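Phenazine biosynthesis protein, PhzF family (Bacillus anthracis, PDB 3EDN) is of unconfirmed function but, as a PhzF-family protein with a diaminopimelate epimerase-like fold, probably acts as an isomerase on a small biosynthetic metabolite. Local coordinates at residues A[79-84]-A[94-99]; A[24-29]-A[85-90]; A[45-50]-A[68-73]; A[55-60]-A[102-107]. All coordinates share one frame; numbering follows the deposited sequence.

Contact 1 of 4, residues A[79-84]-A[94-99]; sequences GTIYAL and ASLTIE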
# COMPACT_ATOMS: atom_id res chain seq x y z
N GLY A 79 14.21 2.25 16.69
CA GLY A 79 15.11 2.97 15.79
C GLY A 79 14.40 4.10 15.06
O GLY A 79 14.95 5.20 14.91
N THR A 80 13.18 3.84 14.62
CA THR A 80 12.46 4.82 13.79
C THR A 80 12.03 6.04 14.60
O THR A 80 12.24 7.18 14.18
CB THR A 80 11.26 4.19 13.07
OG1 THR A 80 11.72 3.13 12.22
CG2 THR A 80 10.51 5.21 12.22
N ILE A 81 11.43 5.82 15.77
CA ILE A 81 11.04 6.96 16.58
C ILE A 81 12.27 7.72 17.07
O ILE A 81 12.27 8.94 17.11
CB ILE A 81 10.13 6.57 17.75
CG1 ILE A 81 8.90 5.82 17.24
CG2 ILE A 81 9.71 7.81 18.55
CD1 ILE A 81 8.16 6.53 16.12
N TYR A 82 13.33 7.01 17.45
CA TYR A 82 14.57 7.70 17.81
C TYR A 82 15.03 8.62 16.66
O TYR A 82 15.40 9.79 16.87
CB TYR A 82 15.67 6.68 18.13
CG TYR A 82 16.97 7.36 18.49
CD1 TYR A 82 17.29 7.67 19.81
CD2 TYR A 82 17.86 7.74 17.49
CE1 TYR A 82 18.47 8.32 20.13
CE2 TYR A 82 19.06 8.37 17.80
CZ TYR A 82 19.35 8.67 19.12
OH TYR A 82 20.53 9.31 19.39
N ALA A 83 15.07 8.08 15.44
CA ALA A 83 15.51 8.88 14.30
C ALA A 83 14.61 10.09 14.07
O ALA A 83 15.09 11.21 13.87
CB ALA A 83 15.58 8.01 13.07
N LEU A 84 13.30 9.87 14.10
CA LEU A 84 12.38 11.01 13.91
C LEU A 84 12.60 12.07 14.97
O LEU A 84 12.66 13.27 14.67
CB LEU A 84 10.92 10.55 13.95
CG LEU A 84 10.42 9.66 12.81
CD1 LEU A 84 9.09 9.04 13.13
CD2 LEU A 84 10.29 10.49 11.53
N ALA A 94 6.36 14.37 24.74
CA ALA A 94 7.11 13.26 25.31
C ALA A 94 6.40 11.94 25.13
O ALA A 94 6.80 10.92 25.70
CB ALA A 94 7.37 13.53 26.79
N SER A 95 5.32 11.95 24.37
CA SER A 95 4.63 10.71 24.02
C SER A 95 4.06 10.79 22.61
O SER A 95 3.88 11.88 22.06
CB SER A 95 3.54 10.39 25.03
OG SER A 95 2.56 11.41 25.05
N LEU A 96 3.80 9.62 22.04
CA LEU A 96 3.38 9.52 20.65
C LEU A 96 2.43 8.34 20.54
O LEU A 96 2.60 7.35 21.25
CB LEU A 96 4.62 9.28 19.75
CG LEU A 96 4.50 9.33 18.22
CD1 LEU A 96 4.44 10.78 17.78
CD2 LEU A 96 5.65 8.61 17.50
N THR A 97 1.46 8.41 19.63
CA THR A 97 0.73 7.20 19.25
C THR A 97 1.07 6.79 17.83
O THR A 97 1.24 7.64 16.94
CB THR A 97 -0.80 7.37 19.39
OG1 THR A 97 -1.20 8.52 18.64
CG2 THR A 97 -1.21 7.54 20.87
N ILE A 98 1.18 5.48 17.62
CA ILE A 98 1.55 4.90 16.34
C ILE A 98 0.47 3.92 15.90
O ILE A 98 0.21 2.92 16.58
CB ILE A 98 2.90 4.13 16.40
CG1 ILE A 98 4.03 5.02 16.93
CG2 ILE A 98 3.24 3.56 15.03
CD1 ILE A 98 5.31 4.25 17.23
N GLU A 99 -0.17 4.20 14.78
CA GLU A 99 -1.10 3.25 14.21
C GLU A 99 -0.36 2.09 13.56
O GLU A 99 0.50 2.30 12.70
CB GLU A 99 -2.01 3.91 13.18
CG GLU A 99 -3.06 2.93 12.69
CD GLU A 99 -3.96 3.47 11.61
OE1 GLU A 99 -3.71 4.60 11.11
OE2 GLU A 99 -4.91 2.72 11.26

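Contact 2 of 4, residues A[24-29]-A[85-90]; sequences IVLDAD and RERGLL. With SO4 (sulfate ion), chain D.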
# COMPACT_ATOMS: atom_id res chain seq x y z
N ILE A 24 14.99 2.54 7.60
CA ILE A 24 13.93 3.52 7.79
C ILE A 24 13.74 4.39 6.56
O ILE A 24 14.69 4.94 6.02
CB ILE A 24 14.25 4.47 8.98
CG1 ILE A 24 14.67 3.71 10.24
CG2 ILE A 24 13.07 5.39 9.28
CD1 ILE A 24 15.39 4.61 11.24
N VAL A 25 12.50 4.47 6.12
CA VAL A 25 12.07 5.52 5.18
C VAL A 25 11.24 6.50 6.02
O VAL A 25 10.16 6.18 6.49
CB VAL A 25 11.28 4.93 4.02
CG1 VAL A 25 10.68 6.05 3.12
CG2 VAL A 25 12.17 3.99 3.22
N LEU A 26 11.79 7.70 6.19
CA LEU A 26 11.24 8.69 7.13
C LEU A 26 9.91 9.30 6.70
O LEU A 26 9.17 9.78 7.55
CB LEU A 26 12.26 9.81 7.36
CG LEU A 26 13.58 9.44 8.06
CD1 LEU A 26 14.57 10.59 7.94
CD2 LEU A 26 13.31 9.11 9.51
N ASP A 27 9.64 9.35 5.39
CA ASP A 27 8.31 9.76 4.91
C ASP A 27 7.96 8.89 3.72
O ASP A 27 8.48 9.07 2.62
CB ASP A 27 8.25 11.25 4.57
CG ASP A 27 6.90 11.67 4.01
OD1 ASP A 27 6.03 10.81 3.76
OD2 ASP A 27 6.68 12.90 3.85
N ALA A 28 7.11 7.90 3.96
CA ALA A 28 6.77 6.89 2.97
C ALA A 28 5.42 7.16 2.31
O ALA A 28 4.87 6.27 1.65
CB ALA A 28 6.77 5.49 3.63
N ASP A 29 4.88 8.37 2.47
CA ASP A 29 3.55 8.65 1.93
C ASP A 29 3.50 8.62 0.41
O ASP A 29 2.42 8.53 -0.16
CB ASP A 29 2.98 9.99 2.46
CG ASP A 29 2.38 9.88 3.87
OD1 ASP A 29 1.98 8.77 4.28
OD2 ASP A 29 2.33 10.92 4.57
N ARG A 85 12.72 11.65 16.22
CA ARG A 85 12.89 12.60 17.30
C ARG A 85 14.21 13.36 17.17
O ARG A 85 14.23 14.59 17.22
CB ARG A 85 12.78 11.88 18.65
CG ARG A 85 13.21 12.70 19.85
CD ARG A 85 12.11 13.62 20.37
NE ARG A 85 12.52 14.17 21.65
CZ ARG A 85 11.70 14.50 22.64
NH1 ARG A 85 10.38 14.34 22.52
NH2 ARG A 85 12.20 14.98 23.77
N GLU A 86 15.31 12.62 16.99
CA GLU A 86 16.62 13.24 16.97
C GLU A 86 16.82 14.14 15.76
O GLU A 86 17.65 15.04 15.79
CB GLU A 86 17.70 12.16 17.06
CG GLU A 86 17.72 11.49 18.42
CD GLU A 86 18.01 12.47 19.54
OE1 GLU A 86 17.07 12.84 20.28
OE2 GLU A 86 19.17 12.90 19.65
N ARG A 87 16.07 13.87 14.69
CA ARG A 87 16.19 14.66 13.45
C ARG A 87 15.30 15.90 13.43
O ARG A 87 15.35 16.67 12.48
CB ARG A 87 15.88 13.80 12.23
CG ARG A 87 16.94 12.76 12.03
CD ARG A 87 16.75 11.84 10.83
NE ARG A 87 18.02 11.19 10.63
CZ ARG A 87 18.96 11.62 9.79
NH1 ARG A 87 18.72 12.64 8.96
NH2 ARG A 87 20.13 10.99 9.74
N GLY A 88 14.48 16.08 14.46
CA GLY A 88 13.56 17.22 14.49
C GLY A 88 12.29 17.03 13.68
O GLY A 88 11.68 18.00 13.22
N LEU A 89 11.88 15.77 13.53
CA LEU A 89 10.76 15.40 12.64
C LEU A 89 9.47 15.08 13.40
O LEU A 89 8.48 14.71 12.77
CB LEU A 89 11.17 14.21 11.75
CG LEU A 89 12.33 14.52 10.81
CD1 LEU A 89 12.82 13.25 10.11
CD2 LEU A 89 11.91 15.55 9.76
N LEU A 90 9.50 15.25 14.73
CA LEU A 90 8.32 15.05 15.57
C LEU A 90 7.84 16.35 16.23
O LEU A 90 8.59 17.31 16.35
CB LEU A 90 8.65 14.06 16.69
CG LEU A 90 8.92 12.61 16.30
CD1 LEU A 90 9.15 11.76 17.53
CD2 LEU A 90 7.79 12.03 15.46
S SO4 D . 22.24 13.29 8.18
O1 SO4 D . 22.41 12.86 9.56
O2 SO4 D . 21.81 14.68 8.13
O3 SO4 D . 23.53 13.20 7.49
O4 SO4 D . 21.27 12.46 7.50

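Contact 3 of 4, residues A[45-50]-A[68-73]; sequences FNETSF and YEMDLC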
# COMPACT_ATOMS: atom_id res chain seq x y z
N PHE A 45 18.17 -5.49 4.98
CA PHE A 45 18.29 -5.60 6.43
C PHE A 45 17.20 -6.52 6.95
O PHE A 45 16.23 -6.80 6.26
CB PHE A 45 18.12 -4.26 7.14
CG PHE A 45 19.14 -3.22 6.77
CD1 PHE A 45 20.28 -3.52 6.04
CD2 PHE A 45 18.93 -1.91 7.18
CE1 PHE A 45 21.21 -2.51 5.72
CE2 PHE A 45 19.84 -0.91 6.87
CZ PHE A 45 20.98 -1.21 6.14
N ASN A 46 17.34 -6.97 8.19
CA ASN A 46 16.32 -7.80 8.81
C ASN A 46 14.93 -7.17 8.75
O ASN A 46 13.92 -7.88 8.64
CB ASN A 46 16.71 -8.15 10.25
CG ASN A 46 16.80 -6.94 11.12
OD1 ASN A 46 17.87 -6.31 11.24
ND2 ASN A 46 15.69 -6.58 11.72
N GLU A 47 14.88 -5.84 8.83
CA GLU A 47 13.60 -5.13 8.77
C GLU A 47 13.84 -3.68 8.36
O GLU A 47 14.86 -3.08 8.71
CB GLU A 47 12.88 -5.20 10.12
CG GLU A 47 11.48 -4.60 10.15
CD GLU A 47 11.45 -3.12 10.51
OE1 GLU A 47 12.48 -2.55 10.93
OE2 GLU A 47 10.36 -2.53 10.34
N THR A 48 12.88 -3.16 7.59
CA THR A 48 12.82 -1.74 7.17
C THR A 48 11.42 -1.23 7.49
O THR A 48 10.42 -1.89 7.15
CB THR A 48 13.13 -1.57 5.67
OG1 THR A 48 14.47 -1.99 5.43
CG2 THR A 48 13.00 -0.12 5.24
N SER A 49 11.36 -0.09 8.19
CA SER A 49 10.09 0.58 8.55
C SER A 49 9.80 1.79 7.68
O SER A 49 10.70 2.47 7.17
CB SER A 49 10.08 1.07 10.01
OG SER A 49 10.44 0.08 10.96
N PHE A 50 8.51 2.08 7.56
CA PHE A 50 8.01 3.13 6.70
C PHE A 50 7.07 4.02 7.49
O PHE A 50 6.09 3.54 8.06
CB PHE A 50 7.27 2.47 5.54
CG PHE A 50 8.18 1.63 4.69
CD1 PHE A 50 8.79 2.18 3.57
CD2 PHE A 50 8.45 0.31 5.02
CE1 PHE A 50 9.65 1.43 2.79
CE2 PHE A 50 9.33 -0.45 4.25
CZ PHE A 50 9.92 0.11 3.13
N TYR A 68 8.41 -10.15 3.55
CA TYR A 68 7.01 -10.05 3.96
C TYR A 68 6.76 -8.89 4.92
O TYR A 68 7.72 -8.32 5.48
CB TYR A 68 6.52 -11.39 4.56
CG TYR A 68 7.25 -11.79 5.82
CD1 TYR A 68 6.83 -11.33 7.06
CD2 TYR A 68 8.36 -12.62 5.77
CE1 TYR A 68 7.49 -11.68 8.21
CE2 TYR A 68 9.04 -12.98 6.93
CZ TYR A 68 8.60 -12.52 8.15
OH TYR A 68 9.25 -12.85 9.30
N GLU A 69 5.49 -8.54 5.12
CA GLU A 69 5.11 -7.48 6.06
C GLU A 69 4.85 -8.05 7.44
O GLU A 69 4.20 -9.09 7.59
CB GLU A 69 3.85 -6.74 5.56
CG GLU A 69 3.56 -5.49 6.40
CD GLU A 69 2.39 -4.67 5.89
OE1 GLU A 69 1.74 -5.08 4.89
OE2 GLU A 69 2.14 -3.61 6.49
N MSE A 70 5.34 -7.34 8.46
CA MSE A 70 5.11 -7.73 9.86
C MSE A 70 4.10 -6.78 10.47
O MSE A 70 4.12 -5.59 10.19
CB MSE A 70 6.40 -7.64 10.69
CG MSE A 70 7.69 -7.92 9.94
SE MSE A 70 9.19 -7.97 11.20
CE MSE A 70 8.56 -9.50 12.16
N ASP A 71 3.24 -7.28 11.36
CA ASP A 71 2.31 -6.38 12.03
C ASP A 71 3.00 -5.45 13.03
O ASP A 71 2.56 -4.31 13.23
CB ASP A 71 1.22 -7.16 12.76
CG ASP A 71 0.13 -7.68 11.83
OD1 ASP A 71 0.19 -7.44 10.60
OD2 ASP A 71 -0.79 -8.35 12.35
N LEU A 72 4.07 -5.94 13.66
CA LEU A 72 4.79 -5.21 14.69
C LEU A 72 6.27 -5.48 14.56
O LEU A 72 6.69 -6.56 14.13
CB LEU A 72 4.39 -5.71 16.07
CG LEU A 72 2.97 -5.45 16.54
CD1 LEU A 72 2.78 -6.12 17.90
CD2 LEU A 72 2.72 -3.94 16.60
N CYS A 73 7.08 -4.51 14.96
CA CYS A 73 8.52 -4.73 15.08
C CYS A 73 9.09 -3.78 16.11
O CYS A 73 9.22 -2.58 15.87
CB CYS A 73 9.23 -4.54 13.74
SG CYS A 73 11.01 -4.71 13.90

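Contact 4 of 4, residues A[55-60]-A[102-107]; sequences EVADIR and AGILPI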
# COMPACT_ATOMS: atom_id res chain seq x y z
N GLU A 55 -5.04 8.46 10.24
CA GLU A 55 -6.34 9.05 10.55
C GLU A 55 -6.66 9.01 12.04
O GLU A 55 -7.55 9.72 12.51
CB GLU A 55 -7.44 8.28 9.82
CG GLU A 55 -7.40 8.40 8.30
CD GLU A 55 -7.91 9.75 7.81
OE1 GLU A 55 -8.89 10.26 8.40
OE2 GLU A 55 -7.32 10.30 6.86
N VAL A 56 -5.94 8.18 12.79
CA VAL A 56 -6.35 7.83 14.15
C VAL A 56 -5.23 7.91 15.19
O VAL A 56 -5.46 7.60 16.36
CB VAL A 56 -6.96 6.41 14.21
CG1 VAL A 56 -8.25 6.34 13.41
CG2 VAL A 56 -5.96 5.37 13.72
N ALA A 57 -4.03 8.29 14.76
CA ALA A 57 -2.87 8.40 15.66
C ALA A 57 -1.91 9.46 15.15
O ALA A 57 -2.10 9.99 14.05
CB ALA A 57 -2.14 7.06 15.78
N ASP A 58 -0.86 9.76 15.91
CA ASP A 58 0.09 10.78 15.49
C ASP A 58 0.74 10.40 14.16
O ASP A 58 0.86 11.22 13.24
CB ASP A 58 1.16 11.02 16.56
CG ASP A 58 0.58 11.62 17.83
OD1 ASP A 58 -0.20 12.60 17.73
OD2 ASP A 58 0.90 11.14 18.94
N ILE A 59 1.16 9.14 14.07
CA ILE A 59 1.73 8.60 12.84
C ILE A 59 1.27 7.17 12.66
O ILE A 59 0.69 6.58 13.57
CB ILE A 59 3.28 8.63 12.83
CG1 ILE A 59 3.86 7.66 13.87
CG2 ILE A 59 3.80 10.03 13.09
CD1 ILE A 59 5.37 7.42 13.69
N ARG A 60 1.52 6.63 11.47
CA ARG A 60 1.31 5.22 11.18
C ARG A 60 2.66 4.65 10.78
O ARG A 60 3.52 5.36 10.24
CB ARG A 60 0.28 5.07 10.05
CG ARG A 60 0.01 3.66 9.56
CD ARG A 60 -1.29 3.64 8.73
NE ARG A 60 -1.24 4.55 7.58
CZ ARG A 60 -0.99 4.16 6.33
NH1 ARG A 60 -0.80 2.88 6.05
NH2 ARG A 60 -0.95 5.06 5.35
N ALA A 102 -1.39 -4.15 14.28
CA ALA A 102 -1.72 -4.83 15.54
C ALA A 102 -2.39 -3.89 16.56
O ALA A 102 -2.58 -4.27 17.72
CB ALA A 102 -0.49 -5.48 16.14
N GLY A 103 -2.75 -2.69 16.13
CA GLY A 103 -3.37 -1.71 17.02
C GLY A 103 -2.58 -0.42 17.17
O GLY A 103 -1.47 -0.29 16.64
N ILE A 104 -3.16 0.54 17.88
CA ILE A 104 -2.48 1.80 18.17
C ILE A 104 -1.55 1.59 19.37
O ILE A 104 -2.00 1.17 20.44
CB ILE A 104 -3.48 2.95 18.42
CG1 ILE A 104 -4.34 3.16 17.17
CG2 ILE A 104 -2.76 4.25 18.82
CD1 ILE A 104 -5.42 4.20 17.33
N LEU A 105 -0.26 1.88 19.16
CA LEU A 105 0.77 1.76 20.19
C LEU A 105 1.09 3.09 20.84
O LEU A 105 1.48 4.03 20.17
CB LEU A 105 2.07 1.22 19.58
CG LEU A 105 2.03 -0.05 18.74
CD1 LEU A 105 3.44 -0.34 18.26
CD2 LEU A 105 1.45 -1.22 19.54
N PRO A 106 0.93 3.19 22.16
CA PRO A 106 1.42 4.36 22.87
C PRO A 106 2.93 4.23 23.11
O PRO A 106 3.40 3.20 23.63
CB PRO A 106 0.70 4.30 24.22
CG PRO A 106 -0.23 3.16 24.15
CD PRO A 106 0.22 2.26 23.04
N ILE A 107 3.67 5.27 22.77
CA ILE A 107 5.12 5.33 22.90
C ILE A 107 5.50 6.48 23.81
O ILE A 107 4.93 7.56 23.70
CB ILE A 107 5.76 5.60 21.52
CG1 ILE A 107 5.35 4.52 20.51
CG2 ILE A 107 7.28 5.82 21.61
CD1 ILE A 107 5.69 3.10 20.91

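Contact 1 of 4, residues A[79-84]-A[94-99]
Ile81 of helix 74-86 meets Leu96 and Ile98 of strand 95-100 where the central helix is wrapped by a curved sheet, as in each lobe of the diaminopimelate epimerase-like fold. The helix contributes one side chain and the strand two. Leu96 and Ile98 stand two residues apart on the strand and therefore project from the same face, and the end of Ile81 is received by both. The contact is wholly aliphatic and is made almost entirely by terminal methyls. CD1 of Ile81 comes tip to tip with CD2 of Leu96 at 3.5 Å, a tight methyl-methyl approach, and with CD1 of Ile98 at 3.8 Å.

The torsions explain how one methyl serves two neighbours. In Ile81, CG1 is anti to the carbonyl carbon and the chain bends at chi2 (-51°), which carries CD1 toward the strand. Ile98 has the same first torsion but an extended second one (171°), and its CD1 is thrust straight out to the helix. Leu96 reaches the same spot differently: its CG lies anti to N (chi1 -171°), and CD2 is the branch that touches. Ile59 and Ile109, from the strands flanking 95-100, also pack on Ile81, and Ile107 and Met61 on Ile98, so the methyl cluster continues across neighbouring strands. Strand residues Thr97 and Glu99 face the other way, and Glu99 forms a salt bridge with Lys2 of the second subunit. On the helix side, CG1 of Ile81 adds a second touch, 3.9 Å from CD1 of Ile98.

Contact 2 of 4, residues A[24-29]-A[85-90]
Leu26, just past the end of strand 20-25, lays one methyl against two side chains from the C-terminal end of helix 74-86. The apolar part is made by its CD1, which is 3.9 Å from CD1 of Leu89 and 3.8 Å from CD of Arg87; both side chains cross that of Leu26 at about a right angle. The touch on Arg87 is thus with the aliphatic arm, which runs extended from CG to NE and carries the charged group past the leucine.

The polar interactions lie further out. The Arg87 guanidinium holds a sulfate ion, probably from the crystallisation liquor, by its edge: NH1 and NH2 each donate to O4 at 2.9 Å, with O4 in the guanidinium plane, and NH2 adds a weak bond to O1. NE is hydrogen-bonded to Tyr9 OH, which ties the same group to the protein.

Turns shape both partners. Gly88, with phi 80°, ends the helix in a Schellman motif, its N bonded to Arg85 O at 3.1 Å and Leu89 N probably to Leu84 O, and the chain then turns back to present Leu89. Beyond Leu26, Asp27 OD1 accepts from Asp29 N in an Asx turn.

Phe7 of strand 3-11 packs on both Leu26 and Arg87, while Leu84 of the helix backs Leu89, so the helix end sits against the middle of strand 3-11 and the end of strand 20-25.

Contact 3 of 4, residues A[45-50]-A[68-73]
At the N terminus of helix 74-86, Cys73 occupies the N-cap position, its side chain capping a backbone N just beyond it, and meets Glu47, which lies immediately before strand 48-52. The cysteine sulfur sits over one face of the Glu47 end group, above the CG-CD bond, with SG 3.8 Å from both CG and CD. This is van der Waals contact. Glu47 starts with CG anti to its N, then folds at chi2 (-90°), and the bend lays the carboxylate broadside to the sulfur. The turn of the carboxylate is fixed in part by Ser49, whose OG donates to OE2 at 2.7 Å, on the syn lone pair.

Met70, built as selenomethionine, closes another side of the glutamate chain, with SE a loose 4.2 Å from CG of Glu47. Tyr63 of strand 59-64 also packs on Glu47. A sulfate ion, probably from the crystallisation liquor, lies about 4 Å from the Cys73 side chain and may mark an anion-binding pocket. Glu47, in the run Asn46 to Phe50, probably matches the acid/base glutamate of PhzF enzymes, and its place beside the amino end of a central helix is consistent with the active-site cleft of the diaminopimelate epimerase-like fold.

Contact 4 of 4, residues A[55-60]-A[102-107]
The peptide linking Val56 to Ala57 is the flat group that Ile104 touches: CD1 of Ile104 approaches Val56 O at 3.5 Å from over the peptide face, well away from the line of the carbonyl bond. The CB atoms of Val56 and Ala57 both lean to this same face, and Ile104 rests on the shallow seat between them.

Two branches of Ile104 share the work. The longer one runs with CG1 anti to the carbonyl carbon (chi1 -60°) and is extended to CD1, which lies 3.8 Å from CG2 of Val56; the two side chains cross at a slant. CG2 of Ile104, the shorter branch, points toward the next residue of the loop and stands 4.2 Å from CB of Ala57. The valine methyl involved is the one lodged between the backbone N and the carbonyl carbon.

Strand 95-100 lies between strands 59-64 and 103-111, so the contact passes over it: Thr97 packs on both Ala57 and Ile104, and Glu99 on Val56. Ser54 OG helps hold the loop through a hydrogen bond to Val56 N. Met1 of the second subunit packs on Val56, and Asp29 O of that subunit accepts from Arg60, bringing the outer end of the site close to the dimer interface. Here the loop between strands 48-52 and 59-64 reaches across strand 95-100 to the far arm, 103-111, of the 95-111 beta hairpin in the N-terminal lobe of a diaminopimelate epimerase-like fold.

From the N terminus, residues 24-29 open the loop that contact 2 closes, and 45-50 and 55-60 open contacts 3 and 4. Contact 3 closes first, at 68-73, and is nested inside contact 2. Helix 74-86 follows, where 79-84 opens contact 1 and 85-90 closes contact 2. Strand 95-100 closes contact 1 and strand 103-111 closes contact 4, which encloses contact 1 and crosses contacts 2 and 3; contacts 1 and 2 also cross. Helix 74-86 is tied to strand 95-100 by contact 1 and to the end of strand 20-25 by contact 2, while Cys73 of contact 3 stands at its N-cap; Val25 N to Ser49 O and Leu96 O to Ile107 N bonds join neighbouring strands.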